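PDB 7C8F: H127A/Y244A mutant of alginate lyase AlyC3 in complex with dimannuronate from Psychromonas sp., which cleaves alginate as a lyase of the PL7 family and binds dimannuronate in the form studied here. Local coordinates for residues 102-107 and 252-257; 84-89 and 207-212; 22-27 and 48-53; 12-17 and 58-63. One frame throughout, in Å; residues are numbered along the deposited sequence.

Contact 1: residues 102-107 and 252-257; sequences EIIDPV and EAHFNK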
loop_
_atom_site.group_PDB
_atom_site.type_symbol
_atom_site.label_atom_id
_atom_site.label_comp_id
_atom_site.label_asym_id
_atom_site.label_seq_id
_atom_site.Cartn_x
_atom_site.Cartn_y
_atom_site.Cartn_z
ATOM N N GLU B 102 -12.695 25.795 -19.872
ATOM C CA GLU B 102 -12.549 25.948 -21.299
ATOM C C GLU B 102 -11.066 25.943 -21.641
ATOM O O GLU B 102 -10.330 26.691 -21.116
ATOM C CB GLU B 102 -13.172 27.246 -21.795
ATOM C CG GLU B 102 -13.094 27.408 -23.301
ATOM C CD GLU B 102 -13.753 28.679 -23.793
ATOM O OE1 GLU B 102 -14.350 29.389 -23.011
ATOM O OE2 GLU B 102 -13.638 28.942 -24.973
ATOM N N ILE B 103 -10.658 25.071 -22.528
ATOM C CA ILE B 103 -9.281 25.033 -23.004
ATOM C C ILE B 103 -9.200 25.895 -24.258
ATOM O O ILE B 103 -9.985 25.716 -25.200
ATOM C CB ILE B 103 -8.839 23.587 -23.296
ATOM C CG1 ILE B 103 -9.108 22.687 -22.079
ATOM C CG2 ILE B 103 -7.365 23.547 -23.691
ATOM C CD1 ILE B 103 -8.312 23.062 -20.846
ATOM N N ILE B 104 -8.260 26.835 -24.270
ATOM C CA ILE B 104 -8.200 27.865 -25.301
ATOM C C ILE B 104 -7.260 27.420 -26.410
ATOM O O ILE B 104 -6.068 27.200 -26.171
ATOM C CB ILE B 104 -7.746 29.204 -24.711
ATOM C CG1 ILE B 104 -8.651 29.604 -23.549
ATOM C CG2 ILE B 104 -7.765 30.275 -25.797
ATOM C CD1 ILE B 104 -10.106 29.762 -23.941
ATOM N N ASP B 105 -7.795 27.326 -27.641
ATOM C CA ASP B 105 -7.028 27.035 -28.851
ATOM C C ASP B 105 -6.023 25.915 -28.644
ATOM O O ASP B 105 -4.829 26.098 -28.923
ATOM C CB ASP B 105 -6.293 28.286 -29.331
ATOM C CG ASP B 105 -7.233 29.324 -29.899
ATOM O OD1 ASP B 105 -8.190 28.939 -30.592
ATOM O OD2 ASP B 105 -7.001 30.533 -29.652
ATOM N N PRO B 106 -6.458 24.739 -28.176
ATOM C CA PRO B 106 -5.494 23.657 -27.924
ATOM C C PRO B 106 -4.843 23.110 -29.184
ATOM O O PRO B 106 -3.681 22.688 -29.138
ATOM C CB PRO B 106 -6.326 22.593 -27.190
ATOM C CG PRO B 106 -7.733 22.876 -27.571
ATOM C CD PRO B 106 -7.827 24.367 -27.786
ATOM N N VAL B 107 -5.541 23.099 -30.319
ATOM C CA VAL B 107 -4.879 22.654 -31.540
ATOM C C VAL B 107 -3.716 23.579 -31.877
ATOM O O VAL B 107 -2.618 23.123 -32.222
ATOM C CB VAL B 107 -5.882 22.506 -32.700
ATOM C CG1 VAL B 107 -5.149 22.128 -33.981
ATOM C CG2 VAL B 107 -6.934 21.454 -32.363
ATOM N N GLU B 252 -3.423 27.039 -22.252
ATOM C CA GLU B 252 -4.211 28.082 -21.613
ATOM C C GLU B 252 -5.566 27.495 -21.262
ATOM O O GLU B 252 -6.284 27.016 -22.149
ATOM C CB GLU B 252 -4.377 29.298 -22.532
ATOM C CG GLU B 252 -5.238 30.383 -21.925
ATOM C CD GLU B 252 -5.235 31.656 -22.744
ATOM O OE1 GLU B 252 -4.412 31.756 -23.681
ATOM O OE2 GLU B 252 -6.052 32.552 -22.445
ATOM N N ALA B 253 -5.906 27.508 -19.977
ATOM C CA ALA B 253 -7.197 27.050 -19.491
ATOM C C ALA B 253 -7.882 28.179 -18.738
ATOM O O ALA B 253 -7.251 28.866 -17.923
ATOM C CB ALA B 253 -7.046 25.837 -18.567
ATOM N N HIS B 254 -9.175 28.359 -19.001
ATOM C CA HIS B 254 -10.004 29.352 -18.325
ATOM C C HIS B 254 -11.016 28.634 -17.445
ATOM O O HIS B 254 -11.827 27.846 -17.943
ATOM C CB HIS B 254 -10.715 30.254 -19.338
ATOM C CG HIS B 254 -9.787 31.185 -20.052
ATOM N ND1 HIS B 254 -10.229 32.330 -20.684
ATOM C CD2 HIS B 254 -8.445 31.149 -20.236
ATOM C CE1 HIS B 254 -9.199 32.957 -21.224
ATOM N NE2 HIS B 254 -8.105 32.262 -20.970
ATOM N N PHE B 255 -10.952 28.880 -16.136
ATOM C CA PHE B 255 -11.865 28.267 -15.178
ATOM C C PHE B 255 -12.907 29.304 -14.768
ATOM O O PHE B 255 -12.605 30.233 -14.008
ATOM C CB PHE B 255 -11.105 27.818 -13.930
ATOM C CG PHE B 255 -10.313 26.537 -14.095
ATOM C CD1 PHE B 255 -9.154 26.499 -14.859
ATOM C CD2 PHE B 255 -10.698 25.387 -13.421
ATOM C CE1 PHE B 255 -8.413 25.318 -14.989
ATOM C CE2 PHE B 255 -9.948 24.198 -13.538
ATOM C CZ PHE B 255 -8.815 24.169 -14.323
ATOM N N ASN B 256 -14.140 29.138 -15.246
ATOM C CA ASN B 256 -15.230 29.980 -14.762
ATOM C C ASN B 256 -15.606 29.635 -13.326
ATOM O O ASN B 256 -16.174 30.474 -12.615
ATOM C CB ASN B 256 -16.432 29.830 -15.703
ATOM C CG ASN B 256 -17.630 30.652 -15.276
ATOM O OD1 ASN B 256 -17.603 31.883 -15.312
ATOM N ND2 ASN B 256 -18.708 29.969 -14.899
ATOM N N LYS B 257 -15.270 28.429 -12.879
ATOM C CA LYS B 257 -15.625 27.955 -11.553
ATOM C C LYS B 257 -14.522 27.021 -11.094
ATOM O O LYS B 257 -14.007 26.220 -11.881
ATOM C CB LYS B 257 -16.960 27.198 -11.586
ATOM C CG LYS B 257 -17.292 26.432 -10.308
ATOM C CD LYS B 257 -18.702 25.839 -10.384
ATOM C CE LYS B 257 -19.049 25.048 -9.136
ATOM N NZ LYS B 257 -20.444 24.523 -9.186
HETATM O O HOH W 1 -12.993 31.712 -21.831
HETATM O O HOH W 2 -4.438 25.583 -24.712
#
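Ile-104 lies over one face of the His-254 imidazole, the two side chains crossing at about a right angle. The touching atom is CG1. It sits above the ring, offset toward the rim on the CD2 and NE2 side, with Ile-104 CG1 3.7 Å from His-254 CD2. This is a CH-pi contact. Ile-104 CG1 stands beside its own backbone N (chi1 -55°), which turns that branch toward the ring. Glu-252 crosses the same isoleucine at a slant, Ile-104 CG1 meeting Glu-252 CG at 3.9 Å. Its extended chain then carries the carboxylate to the imidazole. His-254 NE2 donates to Glu-252 OE2 at 2.5 Å, through the anti lone pair of the oxygen. The carboxylate partner lies somewhat out of the ring plane, and the bond probably limits rotation of the ring. At the other nitrogen, a water bridges His-254 ND1 and Glu-102 OE1.

Beneath these side chains, strands 93-103 and 250-264 run antiparallel in one sheet of the concanavalin-like beta-sandwich of this lyase family. Glu-102 and His-254 form a hydrogen-bonded pair, with His-254 N to Glu-102 O at 2.9 Å. Ile-104 N continues the ladder to Glu-252 O, also at 2.9 Å. A second water accepts from Glu-252 N and donates to Ile-104 O where the strands part. On the opposite face, Ile-103 CD1 touches Ala-253 CB at 3.8 Å. Ile-103 goes on to pack against Ile-120 and Phe-122 of strand 119-129, between the two sheets.

Contact 2: residues 84-89 and 207-212; sequences KNFRTD and ITVGNK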
loop_
_atom_site.group_PDB
_atom_site.type_symbol
_atom_site.label_atom_id
_atom_site.label_comp_id
_atom_site.label_asym_id
_atom_site.label_seq_id
_atom_site.Cartn_x
_atom_site.Cartn_y
_atom_site.Cartn_z
ATOM N N LYS B 84 -5.314 19.279 1.439
ATOM C CA LYS B 84 -5.737 18.073 2.150
ATOM C C LYS B 84 -5.245 16.809 1.444
ATOM O O LYS B 84 -5.541 16.582 0.268
ATOM C CB LYS B 84 -7.265 18.050 2.237
ATOM C CG LYS B 84 -7.830 16.805 2.923
ATOM C CD LYS B 84 -7.548 16.823 4.416
ATOM C CE LYS B 84 -8.065 15.552 5.084
ATOM N NZ LYS B 84 -7.822 15.565 6.567
ATOM N N ASN B 85 -4.532 15.957 2.177
ATOM C CA ASN B 85 -4.197 14.609 1.700
ATOM C C ASN B 85 -5.222 13.675 2.321
ATOM O O ASN B 85 -5.115 13.297 3.493
ATOM C CB ASN B 85 -2.776 14.199 2.076
ATOM C CG ASN B 85 -1.724 15.141 1.516
ATOM O OD1 ASN B 85 -1.756 15.531 0.349
ATOM N ND2 ASN B 85 -0.775 15.521 2.372
ATOM N N PHE B 86 -6.229 13.322 1.537
ATOM C CA PHE B 86 -7.397 12.644 2.071
ATOM C C PHE B 86 -7.365 11.143 1.830
ATOM O O PHE B 86 -6.758 10.640 0.874
ATOM C CB PHE B 86 -8.708 13.227 1.522
ATOM C CG PHE B 86 -8.712 13.511 0.030
ATOM C CD1 PHE B 86 -8.906 12.487 -0.893
ATOM C CD2 PHE B 86 -8.567 14.807 -0.434
ATOM C CE1 PHE B 86 -8.931 12.757 -2.265
ATOM C CE2 PHE B 86 -8.592 15.090 -1.803
ATOM C CZ PHE B 86 -8.775 14.062 -2.717
ATOM N N ARG B 87 -8.055 10.428 2.706
ATOM C CA ARG B 87 -8.346 9.026 2.458
ATOM C C ARG B 87 -9.444 8.903 1.416
ATOM O O ARG B 87 -10.375 9.708 1.374
ATOM C CB ARG B 87 -8.807 8.356 3.746
ATOM C CG ARG B 87 -7.664 8.241 4.712
ATOM C CD ARG B 87 -7.943 7.339 5.862
ATOM N NE ARG B 87 -8.316 5.978 5.499
ATOM C CZ ARG B 87 -8.160 4.984 6.357
ATOM N NH1 ARG B 87 -7.625 5.251 7.544
ATOM N NH2 ARG B 87 -8.522 3.755 6.056
ATOM N N THR B 88 -9.338 7.882 0.576
ATOM C CA THR B 88 -10.292 7.690 -0.514
ATOM C C THR B 88 -11.239 6.535 -0.236
ATOM O O THR B 88 -12.137 6.267 -1.054
ATOM C CB THR B 88 -9.551 7.415 -1.833
ATOM O OG1 THR B 88 -8.931 6.113 -1.774
ATOM C CG2 THR B 88 -8.490 8.479 -2.091
ATOM N N ASP B 89 -11.065 5.844 0.894
ATOM C CA ASP B 89 -11.680 4.547 1.126
ATOM C C ASP B 89 -12.769 4.557 2.187
ATOM O O ASP B 89 -13.307 3.491 2.499
ATOM C CB ASP B 89 -10.605 3.505 1.483
ATOM C CG ASP B 89 -9.747 3.900 2.694
ATOM O OD1 ASP B 89 -9.521 5.103 2.961
ATOM O OD2 ASP B 89 -9.278 2.968 3.395
ATOM N N ILE B 207 -15.707 16.039 -9.607
ATOM C CA ILE B 207 -14.949 14.848 -9.246
ATOM C C ILE B 207 -15.156 14.603 -7.764
ATOM O O ILE B 207 -14.806 15.455 -6.937
ATOM C CB ILE B 207 -13.453 15.021 -9.541
ATOM C CG1 ILE B 207 -13.214 15.357 -11.015
ATOM C CG2 ILE B 207 -12.690 13.759 -9.088
ATOM C CD1 ILE B 207 -11.808 15.822 -11.307
ATOM N N THR B 208 -15.699 13.439 -7.411
ATOM C CA THR B 208 -15.869 13.070 -6.010
ATOM C C THR B 208 -15.051 11.822 -5.711
ATOM O O THR B 208 -15.198 10.798 -6.386
ATOM C CB THR B 208 -17.336 12.823 -5.655
ATOM O OG1 THR B 208 -18.088 14.001 -5.962
ATOM C CG2 THR B 208 -17.482 12.520 -4.149
ATOM N N VAL B 209 -14.214 11.901 -4.681
ATOM C CA VAL B 209 -13.372 10.794 -4.254
ATOM C C VAL B 209 -13.733 10.454 -2.816
ATOM O O VAL B 209 -13.830 11.346 -1.969
ATOM C CB VAL B 209 -11.883 11.174 -4.359
ATOM C CG1 VAL B 209 -11.003 9.956 -4.107
ATOM C CG2 VAL B 209 -11.578 11.795 -5.724
ATOM N N GLY B 210 -13.891 9.181 -2.532
ATOM C CA GLY B 210 -14.266 8.734 -1.201
ATOM C C GLY B 210 -15.138 7.500 -1.301
ATOM O O GLY B 210 -15.628 7.136 -2.367
ATOM N N ASN B 211 -15.285 6.814 -0.168
ATOM C CA ASN B 211 -16.106 5.594 -0.135
ATOM C C ASN B 211 -15.671 4.570 -1.189
ATOM O O ASN B 211 -16.488 3.858 -1.770
ATOM C CB ASN B 211 -17.598 5.925 -0.265
ATOM C CG ASN B 211 -18.491 4.731 0.029
ATOM O OD1 ASN B 211 -18.201 3.929 0.915
ATOM N ND2 ASN B 211 -19.569 4.599 -0.733
ATOM N N LYS B 212 -14.360 4.479 -1.430
ATOM C CA LYS B 212 -13.795 3.517 -2.397
ATOM C C LYS B 212 -14.283 3.755 -3.825
ATOM O O LYS B 212 -14.282 2.830 -4.653
ATOM C CB LYS B 212 -13.996 2.056 -1.974
ATOM C CG LYS B 212 -13.229 1.712 -0.708
ATOM C CD LYS B 212 -13.470 0.276 -0.291
ATOM C CE LYS B 212 -12.628 -0.042 0.938
ATOM N NZ LYS B 212 -12.780 -1.479 1.352
HETATM O O HOH W 3 -16.044 2.405 1.796
#
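Thr-88 and Gly-210 bring their backbones together, and Thr-88 O accepts from Lys-212 N at 2.9 Å. In this beta-sandwich the loop links strand 77-82 of one sheet to strand 93-103 of the other, and here it packs on the end of strand 203-210, where that strand turns into 213-218. Gly-210 has backbone angles that would jam a CB against the preceding carbonyl oxygen.

Val-209 points toward the loop. Its CG1 stands anti to the backbone N (chi1 -172°), and Val-209 CG1 reaches Thr-88 CG2 at 3.5 Å. These two side chains lie side by side, pointing the same way. Phe-86 crosses Val-209 at about a right angle, with Phe-86 CE1 3.9 Å from Val-209 CG1. The ring also stacks on Tyr-95, within the buried interior.

The outer side is charged. Arg-87 grips Asp-89 side-on, Arg-87 NE meeting Asp-89 OD1 and Arg-87 NH2 meeting Asp-89 OD2, each at 2.9 Å. Both oxygens lie close to the guanidinium plane. The pair extends across the subunit interface: Arg-87 also bridges to Asp-229, and Asp-89 to Arg-232, both of the second subunit. An alanine in place of Asp-89 would probably leave Arg-87 NE without its mate, set the guanidinium freer to turn and take this carboxylate from Arg-232 of the second subunit.

Lys-212 runs extended past Asp-89, with Lys-212 CG 3.9 Å from Asp-89 CB, to a salt bridge with Asp-229 of its own chain. A water donates to both Asp-89 O and Asn-211 OD1, lying 2.8 Å from the latter.

Contact 3: residues 22-27 and 48-53; sequences HVLTES and GNFTGI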
loop_
_atom_site.group_PDB
_atom_site.type_symbol
_atom_site.label_atom_id
_atom_site.label_comp_id
_atom_site.label_asym_id
_atom_site.label_seq_id
_atom_site.Cartn_x
_atom_site.Cartn_y
_atom_site.Cartn_z
ATOM N N HIS B 22 -12.366 30.518 -1.555
ATOM C CA HIS B 22 -12.294 29.365 -0.668
ATOM C C HIS B 22 -11.284 28.333 -1.161
ATOM O O HIS B 22 -10.449 27.854 -0.388
ATOM C CB HIS B 22 -13.666 28.733 -0.440
ATOM C CG HIS B 22 -13.611 27.506 0.411
ATOM N ND1 HIS B 22 -13.687 26.234 -0.115
ATOM C CD2 HIS B 22 -13.455 27.350 1.746
ATOM C CE1 HIS B 22 -13.599 25.348 0.862
ATOM N NE2 HIS B 22 -13.464 26.001 2.004
ATOM N N VAL B 23 -11.346 27.957 -2.442
ATOM C CA VAL B 23 -10.386 26.958 -2.907
ATOM C C VAL B 23 -8.962 27.468 -2.741
ATOM O O VAL B 23 -8.052 26.706 -2.411
ATOM C CB VAL B 23 -10.684 26.482 -4.348
ATOM C CG1 VAL B 23 -10.426 27.587 -5.364
ATOM C CG2 VAL B 23 -9.847 25.230 -4.669
ATOM N N LEU B 24 -8.742 28.765 -2.958
ATOM C CA LEU B 24 -7.394 29.292 -2.789
ATOM C C LEU B 24 -6.917 29.160 -1.338
ATOM O O LEU B 24 -5.770 28.774 -1.100
ATOM C CB LEU B 24 -7.319 30.743 -3.274
ATOM C CG LEU B 24 -7.624 30.883 -4.775
ATOM C CD1 LEU B 24 -7.556 32.375 -5.144
ATOM C CD2 LEU B 24 -6.643 30.091 -5.600
ATOM N N THR B 25 -7.756 29.425 -0.360
ATOM C CA THR B 25 -7.320 29.302 1.035
ATOM C C THR B 25 -6.997 27.883 1.434
ATOM O O THR B 25 -6.314 27.648 2.354
ATOM C CB THR B 25 -8.351 29.840 2.045
ATOM O OG1 THR B 25 -9.582 29.142 1.945
ATOM C CG2 THR B 25 -8.583 31.307 1.837
ATOM N N GLU B 26 -7.511 26.954 0.669
ATOM C CA GLU B 26 -7.303 25.537 0.912
ATOM C C GLU B 26 -6.142 24.942 0.129
ATOM O O GLU B 26 -5.899 23.782 0.192
ATOM C CB GLU B 26 -8.576 24.780 0.526
ATOM C CG GLU B 26 -9.787 25.015 1.432
ATOM C CD GLU B 26 -9.648 24.340 2.765
ATOM O OE1 GLU B 26 -9.326 23.170 2.781
ATOM O OE2 GLU B 26 -9.847 24.974 3.790
ATOM N N SER B 27 -5.445 25.791 -0.592
ATOM C CA SER B 27 -4.397 25.357 -1.481
ATOM C C SER B 27 -3.117 26.154 -1.493
ATOM O O SER B 27 -2.978 27.115 -0.805
ATOM C CB SER B 27 -4.920 25.432 -2.934
ATOM O OG SER B 27 -6.170 24.843 -3.111
ATOM N N GLY B 48 -1.852 28.997 2.070
ATOM C CA GLY B 48 -3.182 29.287 1.585
ATOM C C GLY B 48 -3.494 30.757 1.421
ATOM O O GLY B 48 -4.639 31.097 1.103
ATOM N N ASN B 49 -2.522 31.642 1.628
ATOM C CA ASN B 49 -2.766 33.070 1.458
ATOM C C ASN B 49 -2.278 33.478 0.081
ATOM O O ASN B 49 -1.073 33.620 -0.154
ATOM C CB ASN B 49 -2.116 33.904 2.551
ATOM C CG ASN B 49 -2.658 35.304 2.562
ATOM O OD1 ASN B 49 -3.246 35.751 1.572
ATOM N ND2 ASN B 49 -2.490 36.006 3.673
ATOM N N PHE B 50 -3.233 33.674 -0.824
ATOM C CA PHE B 50 -2.970 34.095 -2.187
ATOM C C PHE B 50 -2.970 35.611 -2.361
ATOM O O PHE B 50 -2.853 36.079 -3.497
ATOM C CB PHE B 50 -3.983 33.449 -3.142
ATOM C CG PHE B 50 -3.603 32.049 -3.583
ATOM C CD1 PHE B 50 -3.745 30.959 -2.720
ATOM C CD2 PHE B 50 -3.114 31.831 -4.858
ATOM C CE1 PHE B 50 -3.403 29.671 -3.126
ATOM C CE2 PHE B 50 -2.769 30.562 -5.279
ATOM C CZ PHE B 50 -2.915 29.474 -4.413
ATOM N N THR B 51 -3.066 36.382 -1.272
ATOM C CA THR B 51 -3.055 37.836 -1.400
ATOM C C THR B 51 -1.800 38.274 -2.141
ATOM O O THR B 51 -0.684 37.897 -1.771
ATOM C CB THR B 51 -3.089 38.467 -0.006
ATOM O OG1 THR B 51 -4.342 38.165 0.629
ATOM C CG2 THR B 51 -2.914 40.003 -0.112
ATOM N N GLY B 52 -1.986 39.048 -3.215
ATOM C CA GLY B 52 -0.878 39.535 -4.012
ATOM C C GLY B 52 -0.333 38.584 -5.061
ATOM O O GLY B 52 0.552 38.982 -5.831
ATOM N N ILE B 53 -0.817 37.346 -5.129
ATOM C CA ILE B 53 -0.272 36.345 -6.041
ATOM C C ILE B 53 -0.974 36.488 -7.386
ATOM O O ILE B 53 -2.147 36.131 -7.517
ATOM C CB ILE B 53 -0.441 34.930 -5.479
ATOM C CG1 ILE B 53 0.262 34.808 -4.124
ATOM C CG2 ILE B 53 0.080 33.892 -6.471
ATOM C CD1 ILE B 53 1.752 35.028 -4.182
#
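Phe-50 reaches from the loop before strand 58-60 to the C-terminal end of helix 18-25, where it packs on Leu-24. The loop residues Phe-50 to Ile-53 form a type II beta turn, and Asn-49 begins an Asx turn. Phe-50 CB starts the side chain toward the helix, and CG stands beside the backbone N (chi1 -84°). Phe-50 CG lies 4.0 Å from Leu-24 CB. Next, Phe-50 CD1 comes to 3.6 Å from the same Leu-24 CB. CE1 faces two backbone carbonyl oxygens, with Phe-50 CE1 3.2 Å from Leu-24 O and the Ser-27 oxygen near the ring plane at its edge. Around the rest of the ring, CD2, CE2 and the tip CZ all meet Leu-24 CD2, which sits over the centre of one face as a CH-pi contact. An alanine in place of Phe-50 would probably open a gap beside Leu-24 and leave its CD2 methyl without the ring it covers.

Gly-48 fits beside the helix end, where a CB would clash with Thr-25 O. Its backbone makes CA-H...O contacts instead: Thr-25 CA lies 3.2 Å from Gly-48 O, and Gly-48 CA lies 3.2 Å from Ser-27 O.

Contact 4: residues 12-17 and 58-63; sequences GEPANY and FYVDKK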
loop_
_atom_site.group_PDB
_atom_site.type_symbol
_atom_site.label_atom_id
_atom_site.label_comp_id
_atom_site.label_asym_id
_atom_site.label_seq_id
_atom_site.Cartn_x
_atom_site.Cartn_y
_atom_site.Cartn_z
ATOM N N GLY B 12 -6.591 40.706 -13.123
ATOM C CA GLY B 12 -7.235 40.545 -11.830
ATOM C C GLY B 12 -6.437 39.609 -10.936
ATOM O O GLY B 12 -5.839 38.634 -11.396
ATOM N N GLU B 13 -6.417 39.921 -9.637
ATOM C CA GLU B 13 -5.747 39.062 -8.668
ATOM C C GLU B 13 -6.726 38.004 -8.188
ATOM O O GLU B 13 -7.809 38.357 -7.700
ATOM C CB GLU B 13 -5.248 39.880 -7.487
ATOM C CG GLU B 13 -4.184 40.902 -7.875
ATOM C CD GLU B 13 -3.648 41.687 -6.692
ATOM O OE1 GLU B 13 -3.895 41.276 -5.538
ATOM O OE2 GLU B 13 -2.976 42.717 -6.920
ATOM N N PRO B 14 -6.408 36.704 -8.331
ATOM C CA PRO B 14 -7.384 35.657 -7.975
ATOM C C PRO B 14 -7.965 35.779 -6.574
ATOM O O PRO B 14 -9.158 35.522 -6.379
ATOM C CB PRO B 14 -6.584 34.361 -8.192
ATOM C CG PRO B 14 -5.652 34.714 -9.333
ATOM C CD PRO B 14 -5.244 36.161 -9.063
ATOM N N ALA B 15 -7.153 36.170 -5.589
ATOM C CA ALA B 15 -7.659 36.293 -4.229
ATOM C C ALA B 15 -8.710 37.389 -4.068
ATOM O O ALA B 15 -9.387 37.425 -3.037
ATOM C CB ALA B 15 -6.503 36.517 -3.257
ATOM N N ASN B 16 -8.898 38.243 -5.066
ATOM C CA ASN B 16 -9.910 39.290 -4.992
ATOM C C ASN B 16 -11.273 38.850 -5.510
ATOM O O ASN B 16 -12.196 39.666 -5.547
ATOM C CB ASN B 16 -9.455 40.536 -5.759
ATOM C CG ASN B 16 -8.477 41.374 -4.970
ATOM O OD1 ASN B 16 -8.438 41.302 -3.741
ATOM N ND2 ASN B 16 -7.676 42.171 -5.669
ATOM N N TYR B 17 -11.433 37.592 -5.917
ATOM C CA TYR B 17 -12.687 37.126 -6.496
ATOM C C TYR B 17 -13.328 36.103 -5.576
ATOM O O TYR B 17 -12.752 35.038 -5.323
ATOM C CB TYR B 17 -12.471 36.589 -7.914
ATOM C CG TYR B 17 -12.118 37.726 -8.848
ATOM C CD1 TYR B 17 -10.815 38.192 -8.948
ATOM C CD2 TYR B 17 -13.104 38.368 -9.594
ATOM C CE1 TYR B 17 -10.493 39.254 -9.778
ATOM C CE2 TYR B 17 -12.789 39.432 -10.423
ATOM C CZ TYR B 17 -11.484 39.864 -10.515
ATOM O OH TYR B 17 -11.163 40.920 -11.338
ATOM N N PHE B 58 -1.026 33.324 -14.320
ATOM C CA PHE B 58 -1.955 32.964 -13.246
ATOM C C PHE B 58 -2.660 34.254 -12.838
ATOM O O PHE B 58 -2.087 35.076 -12.109
ATOM C CB PHE B 58 -1.220 32.336 -12.062
ATOM C CG PHE B 58 -2.122 31.987 -10.896
ATOM C CD1 PHE B 58 -3.008 30.917 -10.985
ATOM C CD2 PHE B 58 -2.096 32.731 -9.728
ATOM C CE1 PHE B 58 -3.845 30.599 -9.923
ATOM C CE2 PHE B 58 -2.930 32.411 -8.664
ATOM C CZ PHE B 58 -3.806 31.344 -8.766
ATOM N N TYR B 59 -3.897 34.422 -13.280
ATOM C CA TYR B 59 -4.613 35.665 -13.033
ATOM C C TYR B 59 -6.096 35.422 -13.244
ATOM O O TYR B 59 -6.512 34.365 -13.737
ATOM C CB TYR B 59 -4.096 36.789 -13.947
ATOM C CG TYR B 59 -4.322 36.542 -15.433
ATOM C CD1 TYR B 59 -3.410 35.808 -16.183
ATOM C CD2 TYR B 59 -5.444 37.053 -16.075
ATOM C CE1 TYR B 59 -3.619 35.580 -17.544
ATOM C CE2 TYR B 59 -5.662 36.843 -17.426
ATOM C CZ TYR B 59 -4.746 36.105 -18.153
ATOM O OH TYR B 59 -4.971 35.892 -19.500
ATOM N N VAL B 60 -6.900 36.419 -12.895
ATOM C CA VAL B 60 -8.315 36.421 -13.222
ATOM C C VAL B 60 -8.538 37.449 -14.318
ATOM O O VAL B 60 -8.075 38.593 -14.212
ATOM C CB VAL B 60 -9.201 36.683 -11.993
ATOM C CG1 VAL B 60 -10.606 36.999 -12.428
ATOM C CG2 VAL B 60 -9.217 35.451 -11.097
ATOM N N ASP B 61 -9.202 37.026 -15.388
ATOM C CA ASP B 61 -9.570 37.948 -16.453
ATOM C C ASP B 61 -10.666 38.874 -15.943
ATOM O O ASP B 61 -11.744 38.419 -15.549
ATOM C CB ASP B 61 -10.060 37.151 -17.657
ATOM C CG ASP B 61 -10.404 38.041 -18.839
ATOM O OD1 ASP B 61 -11.513 38.603 -18.848
ATOM O OD2 ASP B 61 -9.560 38.175 -19.742
ATOM N N LYS B 62 -10.395 40.184 -15.946
ATOM C CA LYS B 62 -11.322 41.108 -15.301
ATOM C C LYS B 62 -12.672 41.150 -16.005
ATOM O O LYS B 62 -13.698 41.391 -15.359
ATOM C CB LYS B 62 -10.708 42.505 -15.193
ATOM C CG LYS B 62 -9.599 42.621 -14.158
ATOM C CD LYS B 62 -9.254 44.084 -13.892
ATOM C CE LYS B 62 -8.374 44.243 -12.667
ATOM N NZ LYS B 62 -8.167 45.686 -12.332
ATOM N N LYS B 63 -12.701 40.901 -17.312
ATOM C CA LYS B 63 -13.964 40.977 -18.035
ATOM C C LYS B 63 -14.803 39.720 -17.837
ATOM O O LYS B 63 -15.999 39.805 -17.535
ATOM C CB LYS B 63 -13.708 41.241 -19.520
ATOM C CG LYS B 63 -14.973 41.485 -20.321
ATOM C CD LYS B 63 -14.877 42.774 -21.116
ATOM C CE LYS B 63 -16.131 42.995 -21.940
ATOM N NZ LYS B 63 -16.382 41.850 -22.858
HETATM O O HOH W 4 -13.443 42.051 -12.728
#
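Val-60 and Tyr-17 form the tight part of this contact. Val-60 CG1 sits over the centre of the tyrosine ring, in a CH-pi contact, with Val-60 CG1 3.5 Å from Tyr-17 CE1. That methyl stands anti to the backbone N (chi1 167°), while Val-60 CG2, beside the backbone N, meets Pro-14 CA at 3.6 Å. Pro-14 packs next to it, against Phe-58. Pro-14 CG approaches Phe-58 CE2 at 3.6 Å, somewhat off the ring centre, and the two side chains lie at a slant to each other. Leu-67 and Leu-24 also pack on Pro-14, which joins this patch to the sheet and to helix 18-25.

The backbones are tied by a single antiparallel bridge between Gly-12 and Val-60. Val-60 N donates to Gly-12 O at 2.9 Å. Gly-12 N returns a bond of 2.8 Å to Val-60 O. A CB on Gly-12 would clash with that same oxygen. The N-terminal chain thus pairs briefly with strand 58-60, the outermost strand on this side of its sheet.

The other end is looser and more open to solvent. Lys-62 crosses Tyr-17 at about a right angle; its methylene Lys-62 CG lies 3.6 Å from Tyr-17 OH, a packing contact. Its NZ is hydrogen-bonded to Gly-9 O. A water links Tyr-17 OH to Lys-62 O, 2.7 Å from the latter. The phenol therefore serves both sides: one ring face is covered by the valine, while its hydroxyl is kept at the wet edge, where water can satisfy it.

How the contacts relate
Contacts 2 and 3 are largely buried, contact 4 is partly so, and contact 1 lies at the surface. Contacts 1, 2 and 4 all reach the same seven-stranded sheet. Contact 1 is a regular strand pairing within it. Contact 4 adds a single bridge at its outermost strand 58-60, and contact 2 sets a loop against the end of strand 203-210. Contacts 1 and 2 lie on opposite sides of the chain's centre, about 26 Å apart between centres. Contacts 3 and 4 touch, Phe-50 packing on Phe-58 and Leu-24 on Pro-14. Their side-chain packing is chiefly apolar, whereas contact 2 carries charges to the second subunit and contact 1 a histidine-carboxylate pair.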